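D-alanyl transferase DltD (Enterococcus faecalis, PDB 6O93) probably transfers D-alanine onto lipoteichoic acid at the outer face of the cell membrane during Gram-positive cell-wall biogenesis. Local coordinates at residues K14-V24 / F195-E204; Y273-A284 / K318-F328. All coordinates share one frame; numbering follows the deposited sequence.

How the interactions relate
The two contacts lie on opposite sides of the chain's centre, their own centres about 29 Å apart and their nearest atoms about 15 Å apart, and they come in series: interaction 1 is closed before the chain reaches 273-284. Interaction 1 joins the N-terminal helices 10-17 and 22-26 to the loop between helices 175-195 and 204-211, beside strand 69-73 at one edge of the five-stranded parallel sheet. Interaction 2 pairs helices 272-285 and 309-324, which precede strand 289-294 and the opposite edge strand, 331-333. The two thus pack near different ends of one sheet. The family belongs to the SGNH hydrolase clan, and the strand order 2-1-3-4-5 is consistent with its fold.

Interaction 1: K14-V24 / F195-E204; sequences KEASTSMAPNV and FSQIGMVSRE
S19 and S202 hold the closest pair of CA atoms, 4.2 Å apart, where the turn linking helices 10-17 and 22-26 meets the irregular chain 195-204. M200 fills the middle of the contact. Its chain leaves anti to the backbone N (chi1 -176°), lays CG against CB of S19 and bends at its end, setting CE 3.7 Å from both A16 CB and V24 CG2; I30 of helix 29-36 also touches this side chain. The extended R203 side chain runs alongside the T18 carbonyl. Its NH1 gives T18 O a bond of 3.0 Å that lies close to the guanidinium plane and adds a weak one to S19 O, while M20 SD rests over one face. S202 OG donates to E15 O on a lone pair, 2.9 Å away, and accepts from E204 N in an ST turn. A water lies between S202 OG, K14 O and E204 OE1, which compete for its two protons. At the far end N23 ND2 reaches I198 O at 2.8 Å, tilted from the carbonyl plane. S19 OG forms a second ST turn, within the connection 18-21, which with the flanking helix ends packs on the loop preceding helix 204-211.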
loop_
_atom_site.group_PDB
_atom_site.type_symbol
_atom_site.label_atom_id
_atom_site.label_comp_id
_atom_site.label_asym_id
_atom_site.label_seq_id
_atom_site.Cartn_x
_atom_site.Cartn_y
_atom_site.Cartn_z
ATOM N N LYS A 14 -3.748 18.777 3.078
ATOM C CA LYS A 14 -2.417 18.692 3.669
ATOM C C LYS A 14 -2.440 17.889 4.964
ATOM O O LYS A 14 -1.576 17.033 5.190
ATOM C CB LYS A 14 -1.863 20.094 3.920
ATOM C CG LYS A 14 -0.510 20.106 4.614
ATOM C CD LYS A 14 0.059 21.511 4.706
ATOM C CE LYS A 14 1.449 21.498 5.322
ATOM N NZ LYS A 14 2.076 22.846 5.320
ATOM N N GLU A 15 -3.425 18.150 5.828
ATOM C CA GLU A 15 -3.503 17.446 7.102
ATOM C C GLU A 15 -3.791 15.964 6.902
ATOM O O GLU A 15 -3.244 15.118 7.619
ATOM C CB GLU A 15 -4.577 18.083 7.982
ATOM C CG GLU A 15 -4.223 19.484 8.446
ATOM C CD GLU A 15 -3.162 19.483 9.523
ATOM O OE1 GLU A 15 -3.231 18.620 10.423
ATOM O OE2 GLU A 15 -2.254 20.340 9.468
ATOM N N ALA A 16 -4.646 15.630 5.936
ATOM C CA ALA A 16 -5.011 14.238 5.697
ATOM C C ALA A 16 -3.912 13.446 4.998
ATOM O O ALA A 16 -3.898 12.214 5.097
ATOM C CB ALA A 16 -6.291 14.171 4.863
ATOM N N SER A 17 -2.990 14.121 4.306
ATOM C CA SER A 17 -2.003 13.415 3.497
ATOM C C SER A 17 -1.110 12.516 4.344
ATOM O O SER A 17 -0.623 11.493 3.850
ATOM C CB SER A 17 -1.153 14.417 2.713
ATOM O OG SER A 17 -0.316 15.166 3.575
ATOM N N THR A 18 -0.884 12.875 5.609
ATOM C CA THR A 18 -0.027 12.102 6.500
ATOM C C THR A 18 -0.807 11.400 7.603
ATOM O O THR A 18 -0.195 10.813 8.503
ATOM C CB THR A 18 1.035 13.004 7.128
ATOM O OG1 THR A 18 0.397 13.976 7.966
ATOM C CG2 THR A 18 1.850 13.713 6.050
ATOM N N SER A 19 -2.141 11.443 7.557
ATOM C CA SER A 19 -2.946 10.909 8.650
ATOM C C SER A 19 -3.088 9.396 8.581
ATOM O O SER A 19 -3.215 8.745 9.625
ATOM C CB SER A 19 -4.334 11.549 8.640
ATOM O OG SER A 19 -5.110 11.056 7.561
ATOM N N MET A 20 -3.067 8.818 7.378
ATOM C CA MET A 20 -3.358 7.396 7.199
ATOM C C MET A 20 -4.717 7.042 7.798
ATOM O O MET A 20 -4.942 5.918 8.252
ATOM C CB MET A 20 -2.254 6.527 7.806
ATOM C CG MET A 20 -0.909 6.667 7.102
ATOM S SD MET A 20 0.444 5.860 7.978
ATOM C CE MET A 20 -0.087 4.146 7.955
ATOM N N ALA A 21 -5.628 8.006 7.800
ATOM C CA ALA A 21 -6.941 7.807 8.401
ATOM C C ALA A 21 -7.716 6.753 7.618
ATOM O O ALA A 21 -7.923 6.926 6.410
ATOM C CB ALA A 21 -7.715 9.123 8.431
ATOM N N PRO A 22 -8.156 5.658 8.246
ATOM C CA PRO A 22 -8.911 4.647 7.485
ATOM C C PRO A 22 -10.227 5.161 6.921
ATOM O O PRO A 22 -10.661 4.678 5.868
ATOM C CB PRO A 22 -9.129 3.523 8.511
ATOM C CG PRO A 22 -8.955 4.163 9.841
ATOM C CD PRO A 22 -7.938 5.246 9.643
ATOM N N ASN A 23 -10.878 6.125 7.578
ATOM C CA ASN A 23 -12.107 6.680 7.020
ATOM C C ASN A 23 -11.838 7.471 5.746
ATOM O O ASN A 23 -12.711 7.554 4.876
ATOM C CB ASN A 23 -12.810 7.559 8.054
ATOM C CG ASN A 23 -13.397 6.755 9.195
ATOM O OD1 ASN A 23 -13.704 5.573 9.041
ATOM N ND2 ASN A 23 -13.557 7.392 10.348
ATOM N N VAL A 24 -10.646 8.061 5.618
ATOM C CA VAL A 24 -10.268 8.687 4.356
ATOM C C VAL A 24 -9.953 7.624 3.313
ATOM O O VAL A 24 -10.327 7.751 2.140
ATOM C CB VAL A 24 -9.075 9.639 4.565
ATOM C CG1 VAL A 24 -8.533 10.108 3.221
ATOM C CG2 VAL A 24 -9.485 10.829 5.420
ATOM N N PHE A 195 -18.735 12.145 7.850
ATOM C CA PHE A 195 -18.006 11.369 8.843
ATOM C C PHE A 195 -16.594 10.970 8.436
ATOM O O PHE A 195 -15.880 10.393 9.265
ATOM C CB PHE A 195 -18.788 10.089 9.190
ATOM C CG PHE A 195 -20.178 10.343 9.707
ATOM C CD1 PHE A 195 -20.434 11.397 10.568
ATOM C CD2 PHE A 195 -21.231 9.527 9.329
ATOM C CE1 PHE A 195 -21.712 11.632 11.044
ATOM C CE2 PHE A 195 -22.512 9.755 9.800
ATOM C CZ PHE A 195 -22.754 10.810 10.659
ATOM N N SER A 196 -16.161 11.256 7.207
ATOM C CA SER A 196 -14.867 10.760 6.745
ATOM C C SER A 196 -13.686 11.372 7.488
ATOM O O SER A 196 -12.571 10.853 7.368
ATOM C CB SER A 196 -14.701 11.014 5.246
ATOM O OG SER A 196 -14.631 12.399 4.963
ATOM N N GLN A 197 -13.891 12.451 8.243
ATOM C CA GLN A 197 -12.809 13.067 9.000
ATOM C C GLN A 197 -12.783 12.640 10.462
ATOM O O GLN A 197 -11.858 13.023 11.186
ATOM C CB GLN A 197 -12.906 14.597 8.914
ATOM C CG GLN A 197 -12.705 15.138 7.505
ATOM C CD GLN A 197 -12.848 16.646 7.420
ATOM O OE1 GLN A 197 -13.954 17.171 7.291
ATOM N NE2 GLN A 197 -11.726 17.352 7.486
ATOM N N ILE A 198 -13.766 11.861 10.914
ATOM C CA ILE A 198 -13.753 11.369 12.285
ATOM C C ILE A 198 -12.562 10.440 12.469
ATOM O O ILE A 198 -12.337 9.521 11.671
ATOM C CB ILE A 198 -15.079 10.668 12.613
ATOM C CG1 ILE A 198 -16.222 11.688 12.619
ATOM C CG2 ILE A 198 -14.988 9.951 13.956
ATOM C CD1 ILE A 198 -17.601 11.084 12.785
ATOM N N GLY A 199 -11.782 10.686 13.520
ATOM C CA GLY A 199 -10.602 9.896 13.792
ATOM C C GLY A 199 -9.364 10.288 13.017
ATOM O O GLY A 199 -8.298 9.707 13.256
ATOM N N MET A 200 -9.457 11.244 12.093
ATOM C CA MET A 200 -8.277 11.691 11.362
ATOM C C MET A 200 -7.333 12.412 12.316
ATOM O O MET A 200 -7.702 13.425 12.920
ATOM C CB MET A 200 -8.667 12.612 10.208
ATOM C CG MET A 200 -7.485 13.038 9.337
ATOM S SD MET A 200 -7.783 14.550 8.396
ATOM C CE MET A 200 -9.103 14.018 7.314
ATOM N N VAL A 201 -6.120 11.890 12.454
ATOM C CA VAL A 201 -5.081 12.511 13.265
ATOM C C VAL A 201 -3.897 12.744 12.338
ATOM O O VAL A 201 -3.165 11.808 11.995
ATOM C CB VAL A 201 -4.693 11.652 14.473
ATOM C CG1 VAL A 201 -3.523 12.274 15.214
ATOM C CG2 VAL A 201 -5.887 11.489 15.404
ATOM N N SER A 202 -3.717 13.990 11.916
ATOM C CA SER A 202 -2.609 14.335 11.045
ATOM C C SER A 202 -1.279 14.165 11.771
ATOM O O SER A 202 -1.168 14.403 12.977
ATOM C CB SER A 202 -2.754 15.774 10.554
ATOM O OG SER A 202 -1.637 16.164 9.779
ATOM N N ARG A 203 -0.265 13.741 11.020
ATOM C CA ARG A 203 1.097 13.677 11.529
ATOM C C ARG A 203 1.888 14.938 11.215
ATOM O O ARG A 203 3.118 14.936 11.347
ATOM C CB ARG A 203 1.816 12.447 10.965
ATOM C CG ARG A 203 1.339 11.133 11.567
ATOM C CD ARG A 203 2.038 9.928 10.950
ATOM N NE ARG A 203 1.644 8.681 11.603
ATOM C CZ ARG A 203 0.506 8.034 11.367
ATOM N NH1 ARG A 203 -0.367 8.509 10.488
ATOM N NH2 ARG A 203 0.235 6.908 12.013
ATOM N N GLU A 204 1.211 16.013 10.809
ATOM C CA GLU A 204 1.907 17.267 10.541
ATOM C C GLU A 204 2.711 17.758 11.739
ATOM O O GLU A 204 3.811 18.300 11.527
ATOM C CB GLU A 204 0.895 18.328 10.090
ATOM C CG GLU A 204 1.525 19.614 9.573
ATOM C CD GLU A 204 2.369 19.399 8.327
ATOM O OE1 GLU A 204 2.293 18.303 7.730
ATOM O OE2 GLU A 204 3.113 20.329 7.947
HETATM O O HOH W 1 0.038 16.409 7.362
HETATM O O HOH W 2 -5.512 9.485 11.262
HETATM O O HOH W 3 -10.229 7.321 10.154
#

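Interaction 2: Y273-A284 / K318-F328; sequences YGDFQAALEQLA and KLKYQLQEQGF
Q322 enters as a knob among Y273, F276, Q277 and L280, on helices whose segment axes come within 11.6 Å and cross at -30°. Its NE2 spends both N-H groups, one on Y273 O at 3.2 Å and one on Q277 OE1, while OE1 binds W387. Beside it the amides of Q277 and Q326 lie nearly coplanar and exchange two bonds, each on a lone pair: Q277 NE2 to Q326 OE1, 2.9 Å, and Q326 NE2 to Q277 OE1, 3.0 Å. Q326 NE2 also binds Q322 O, so its amide is fixed in rotation; its OE1 has D379 N as well. Toward the sheet the packing is apolar: L323 CD2 touches F276 CZ and L280 CD2, both at 3.6 Å, with F292 of strand 289-294 behind. At one end, K318 stretches over the Y273 ring, CE 3.7 Å above its centre, and NZ makes a cation-pi contact while bonding carbonyls such as W387 O. At the other, L280 CD2 makes a CH-pi contact over the buried F328 ring; beyond it the packing is looser, and CB of partly exposed A284 meets F328 CZ only at 4.2 Å. With G327 ending helix 309-324 in a Schellman motif, the helix pair seats one polar knob against the parallel sheet of an SGNH-type alpha/beta fold.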
loop_
_atom_site.group_PDB
_atom_site.type_symbol
_atom_site.label_atom_id
_atom_site.label_comp_id
_atom_site.label_asym_id
_atom_site.label_seq_id
_atom_site.Cartn_x
_atom_site.Cartn_y
_atom_site.Cartn_z
ATOM N N TYR A 273 -0.877 -12.769 -5.118
ATOM C CA TYR A 273 -0.361 -12.520 -6.460
ATOM C C TYR A 273 -1.495 -12.195 -7.420
ATOM O O TYR A 273 -1.343 -11.344 -8.308
ATOM C CB TYR A 273 0.438 -13.726 -6.959
ATOM C CG TYR A 273 1.726 -13.932 -6.203
ATOM C CD1 TYR A 273 2.822 -13.110 -6.428
ATOM C CD2 TYR A 273 1.847 -14.942 -5.256
ATOM C CE1 TYR A 273 4.001 -13.286 -5.737
ATOM C CE2 TYR A 273 3.024 -15.128 -4.559
ATOM C CZ TYR A 273 4.097 -14.294 -4.803
ATOM O OH TYR A 273 5.271 -14.467 -4.114
ATOM N N GLY A 274 -2.643 -12.855 -7.253
ATOM C CA GLY A 274 -3.814 -12.493 -8.035
ATOM C C GLY A 274 -4.404 -11.160 -7.618
ATOM O O GLY A 274 -4.784 -10.347 -8.466
ATOM N N ASP A 275 -4.497 -10.916 -6.308
ATOM C CA ASP A 275 -5.007 -9.634 -5.833
ATOM C C ASP A 275 -4.089 -8.497 -6.259
ATOM O O ASP A 275 -4.553 -7.396 -6.582
ATOM C CB ASP A 275 -5.159 -9.658 -4.312
ATOM C CG ASP A 275 -6.172 -10.677 -3.844
ATOM O OD1 ASP A 275 -6.861 -11.274 -4.697
ATOM O OD2 ASP A 275 -6.275 -10.885 -2.616
ATOM N N PHE A 276 -2.778 -8.748 -6.260
ATOM C CA PHE A 276 -1.827 -7.763 -6.758
ATOM C C PHE A 276 -2.067 -7.475 -8.233
ATOM O O PHE A 276 -1.981 -6.322 -8.672
ATOM C CB PHE A 276 -0.405 -8.266 -6.523
ATOM C CG PHE A 276 0.663 -7.322 -6.987
ATOM C CD1 PHE A 276 0.657 -5.996 -6.589
ATOM C CD2 PHE A 276 1.687 -7.768 -7.801
ATOM C CE1 PHE A 276 1.645 -5.130 -7.010
ATOM C CE2 PHE A 276 2.682 -6.905 -8.220
ATOM C CZ PHE A 276 2.659 -5.585 -7.824
ATOM N N GLN A 277 -2.375 -8.513 -9.013
ATOM C CA GLN A 277 -2.713 -8.312 -10.417
ATOM C C GLN A 277 -3.918 -7.392 -10.563
ATOM O O GLN A 277 -3.978 -6.578 -11.492
ATOM C CB GLN A 277 -2.981 -9.660 -11.086
ATOM C CG GLN A 277 -3.328 -9.570 -12.566
ATOM C CD GLN A 277 -2.191 -9.002 -13.394
ATOM O OE1 GLN A 277 -1.100 -8.754 -12.883
ATOM N NE2 GLN A 277 -2.441 -8.797 -14.682
ATOM N N ALA A 278 -4.890 -7.509 -9.656
ATOM C CA ALA A 278 -6.059 -6.639 -9.721
ATOM C C ALA A 278 -5.658 -5.176 -9.592
ATOM O O ALA A 278 -6.173 -4.316 -10.316
ATOM C CB ALA A 278 -7.061 -7.021 -8.632
ATOM N N ALA A 279 -4.733 -4.873 -8.678
ATOM C CA ALA A 279 -4.265 -3.501 -8.528
ATOM C C ALA A 279 -3.492 -3.047 -9.759
ATOM O O ALA A 279 -3.600 -1.888 -10.174
ATOM C CB ALA A 279 -3.402 -3.377 -7.274
ATOM N N LEU A 280 -2.715 -3.949 -10.360
ATOM C CA LEU A 280 -1.948 -3.596 -11.551
ATOM C C LEU A 280 -2.863 -3.265 -12.724
ATOM O O LEU A 280 -2.605 -2.311 -13.469
ATOM C CB LEU A 280 -1.001 -4.738 -11.919
ATOM C CG LEU A 280 0.118 -5.035 -10.920
ATOM C CD1 LEU A 280 0.886 -6.279 -11.347
ATOM C CD2 LEU A 280 1.056 -3.842 -10.786
ATOM N N GLU A 281 -3.934 -4.041 -12.911
ATOM C CA GLU A 281 -4.858 -3.760 -14.004
ATOM C C GLU A 281 -5.538 -2.408 -13.815
ATOM O O GLU A 281 -5.720 -1.659 -14.781
ATOM C CB GLU A 281 -5.899 -4.876 -14.122
ATOM C CG GLU A 281 -6.989 -4.581 -15.153
ATOM C CD GLU A 281 -7.759 -5.817 -15.588
ATOM O OE1 GLU A 281 -7.333 -6.944 -15.258
ATOM O OE2 GLU A 281 -8.795 -5.659 -16.265
ATOM N N GLN A 282 -5.916 -2.074 -12.578
ATOM C CA GLN A 282 -6.538 -0.777 -12.325
ATOM C C GLN A 282 -5.573 0.364 -12.627
ATOM O O GLN A 282 -5.973 1.394 -13.184
ATOM C CB GLN A 282 -7.021 -0.693 -10.876
ATOM C CG GLN A 282 -8.120 -1.682 -10.523
ATOM C CD GLN A 282 -9.390 -1.462 -11.326
ATOM O OE1 GLN A 282 -9.786 -0.327 -11.591
ATOM N NE2 GLN A 282 -10.032 -2.552 -11.721
ATOM N N LEU A 283 -4.300 0.201 -12.262
ATOM C CA LEU A 283 -3.313 1.241 -12.533
ATOM C C LEU A 283 -3.069 1.391 -14.030
ATOM O O LEU A 283 -2.980 2.512 -14.541
ATOM C CB LEU A 283 -2.008 0.922 -11.803
ATOM C CG LEU A 283 -2.099 0.984 -10.277
ATOM C CD1 LEU A 283 -0.979 0.183 -9.625
ATOM C CD2 LEU A 283 -2.068 2.434 -9.805
ATOM N N ALA A 284 -2.969 0.271 -14.750
ATOM C CA ALA A 284 -2.729 0.330 -16.187
ATOM C C ALA A 284 -3.925 0.895 -16.940
ATOM O O ALA A 284 -3.746 1.596 -17.943
ATOM C CB ALA A 284 -2.382 -1.062 -16.718
ATOM N N LYS A 318 9.648 -13.276 -8.372
ATOM C CA LYS A 318 8.305 -13.517 -8.886
ATOM C C LYS A 318 7.561 -12.207 -9.096
ATOM O O LYS A 318 6.903 -12.017 -10.126
ATOM C CB LYS A 318 7.532 -14.419 -7.925
ATOM C CG LYS A 318 6.184 -14.875 -8.453
ATOM C CD LYS A 318 5.613 -15.998 -7.604
ATOM C CE LYS A 318 4.248 -16.438 -8.100
ATOM N NZ LYS A 318 3.716 -17.577 -7.305
ATOM N N LEU A 319 7.653 -11.297 -8.128
ATOM C CA LEU A 319 6.982 -10.008 -8.250
ATOM C C LEU A 319 7.552 -9.201 -9.406
ATOM O O LEU A 319 6.803 -8.626 -10.207
ATOM C CB LEU A 319 7.108 -9.234 -6.940
ATOM C CG LEU A 319 6.409 -9.872 -5.740
ATOM C CD1 LEU A 319 6.804 -9.162 -4.460
ATOM C CD2 LEU A 319 4.898 -9.841 -5.920
ATOM N N LYS A 320 8.881 -9.141 -9.514
ATOM C CA LYS A 320 9.486 -8.343 -10.573
ATOM C C LYS A 320 9.196 -8.928 -11.948
ATOM O O LYS A 320 9.142 -8.185 -12.933
ATOM C CB LYS A 320 10.993 -8.212 -10.345
ATOM C CG LYS A 320 11.347 -7.349 -9.140
ATOM C CD LYS A 320 12.807 -6.923 -9.138
ATOM C CE LYS A 320 13.739 -8.103 -8.970
ATOM N NZ LYS A 320 15.158 -7.665 -8.857
ATOM N N TYR A 321 8.996 -10.244 -12.039
ATOM C CA TYR A 321 8.571 -10.823 -13.310
ATOM C C TYR A 321 7.162 -10.365 -13.664
ATOM O O TYR A 321 6.907 -9.915 -14.787
ATOM C CB TYR A 321 8.635 -12.349 -13.257
ATOM C CG TYR A 321 8.272 -12.995 -14.576
ATOM C CD1 TYR A 321 9.217 -13.140 -15.579
ATOM C CD2 TYR A 321 6.983 -13.443 -14.822
ATOM C CE1 TYR A 321 8.894 -13.720 -16.790
ATOM C CE2 TYR A 321 6.648 -14.027 -16.032
ATOM C CZ TYR A 321 7.608 -14.162 -17.012
ATOM O OH TYR A 321 7.287 -14.743 -18.219
ATOM N N GLN A 322 6.235 -10.469 -12.711
ATOM C CA GLN A 322 4.862 -10.041 -12.954
ATOM C C GLN A 322 4.809 -8.569 -13.347
ATOM O O GLN A 322 4.003 -8.172 -14.197
ATOM C CB GLN A 322 4.017 -10.306 -11.708
ATOM C CG GLN A 322 2.532 -10.028 -11.863
ATOM C CD GLN A 322 1.727 -10.540 -10.678
ATOM O OE1 GLN A 322 2.254 -11.238 -9.809
ATOM N NE2 GLN A 322 0.445 -10.194 -10.639
ATOM N N LEU A 323 5.665 -7.746 -12.741
ATOM C CA LEU A 323 5.717 -6.331 -13.091
ATOM C C LEU A 323 6.354 -6.128 -14.461
ATOM O O LEU A 323 5.707 -5.638 -15.395
ATOM C CB LEU A 323 6.488 -5.559 -12.019
ATOM C CG LEU A 323 5.795 -5.447 -10.659
ATOM C CD1 LEU A 323 6.755 -4.905 -9.611
ATOM C CD2 LEU A 323 4.561 -4.563 -10.762
ATOM N N GLN A 324 7.627 -6.510 -14.599
ATOM C CA GLN A 324 8.362 -6.243 -15.832
ATOM C C GLN A 324 7.680 -6.876 -17.039
ATOM O O GLN A 324 7.642 -6.280 -18.121
ATOM C CB GLN A 324 9.795 -6.759 -15.704
ATOM C CG GLN A 324 10.658 -5.970 -14.735
ATOM C CD GLN A 324 11.228 -4.711 -15.358
ATOM O OE1 GLN A 324 11.033 -4.448 -16.546
ATOM N NE2 GLN A 324 11.943 -3.927 -14.560
ATOM N N GLU A 325 7.141 -8.083 -16.874
ATOM C CA GLU A 325 6.502 -8.776 -17.984
ATOM C C GLU A 325 5.345 -7.979 -18.572
ATOM O O GLU A 325 5.010 -8.172 -19.747
ATOM C CB GLU A 325 6.019 -10.152 -17.515
ATOM C CG GLU A 325 5.211 -10.940 -18.531
ATOM C CD GLU A 325 6.010 -11.326 -19.756
ATOM O OE1 GLU A 325 7.230 -11.047 -19.799
ATOM O OE2 GLU A 325 5.411 -11.919 -20.678
ATOM N N GLN A 326 4.737 -7.084 -17.796
ATOM C CA GLN A 326 3.549 -6.359 -18.227
ATOM C C GLN A 326 3.808 -4.875 -18.461
ATOM O O GLN A 326 2.857 -4.123 -18.694
ATOM C CB GLN A 326 2.430 -6.542 -17.200
ATOM C CG GLN A 326 2.003 -7.989 -17.025
ATOM C CD GLN A 326 0.836 -8.150 -16.071
ATOM O OE1 GLN A 326 -0.325 -8.171 -16.488
ATOM N NE2 GLN A 326 1.138 -8.269 -14.783
ATOM N N GLY A 327 5.064 -4.437 -18.410
ATOM C CA GLY A 327 5.409 -3.065 -18.720
ATOM C C GLY A 327 5.659 -2.172 -17.524
ATOM O O GLY A 327 5.884 -0.969 -17.712
ATOM N N PHE A 328 5.618 -2.710 -16.309
ATOM C CA PHE A 328 5.945 -1.944 -15.107
ATOM C C PHE A 328 7.447 -2.067 -14.884
ATOM O O PHE A 328 7.931 -3.087 -14.387
ATOM C CB PHE A 328 5.155 -2.454 -13.906
ATOM C CG PHE A 328 3.666 -2.309 -14.052
ATOM C CD1 PHE A 328 3.039 -1.111 -13.747
ATOM C CD2 PHE A 328 2.892 -3.373 -14.487
ATOM C CE1 PHE A 328 1.671 -0.976 -13.875
ATOM C CE2 PHE A 328 1.520 -3.245 -14.617
ATOM C CZ PHE A 328 0.909 -2.046 -14.310
#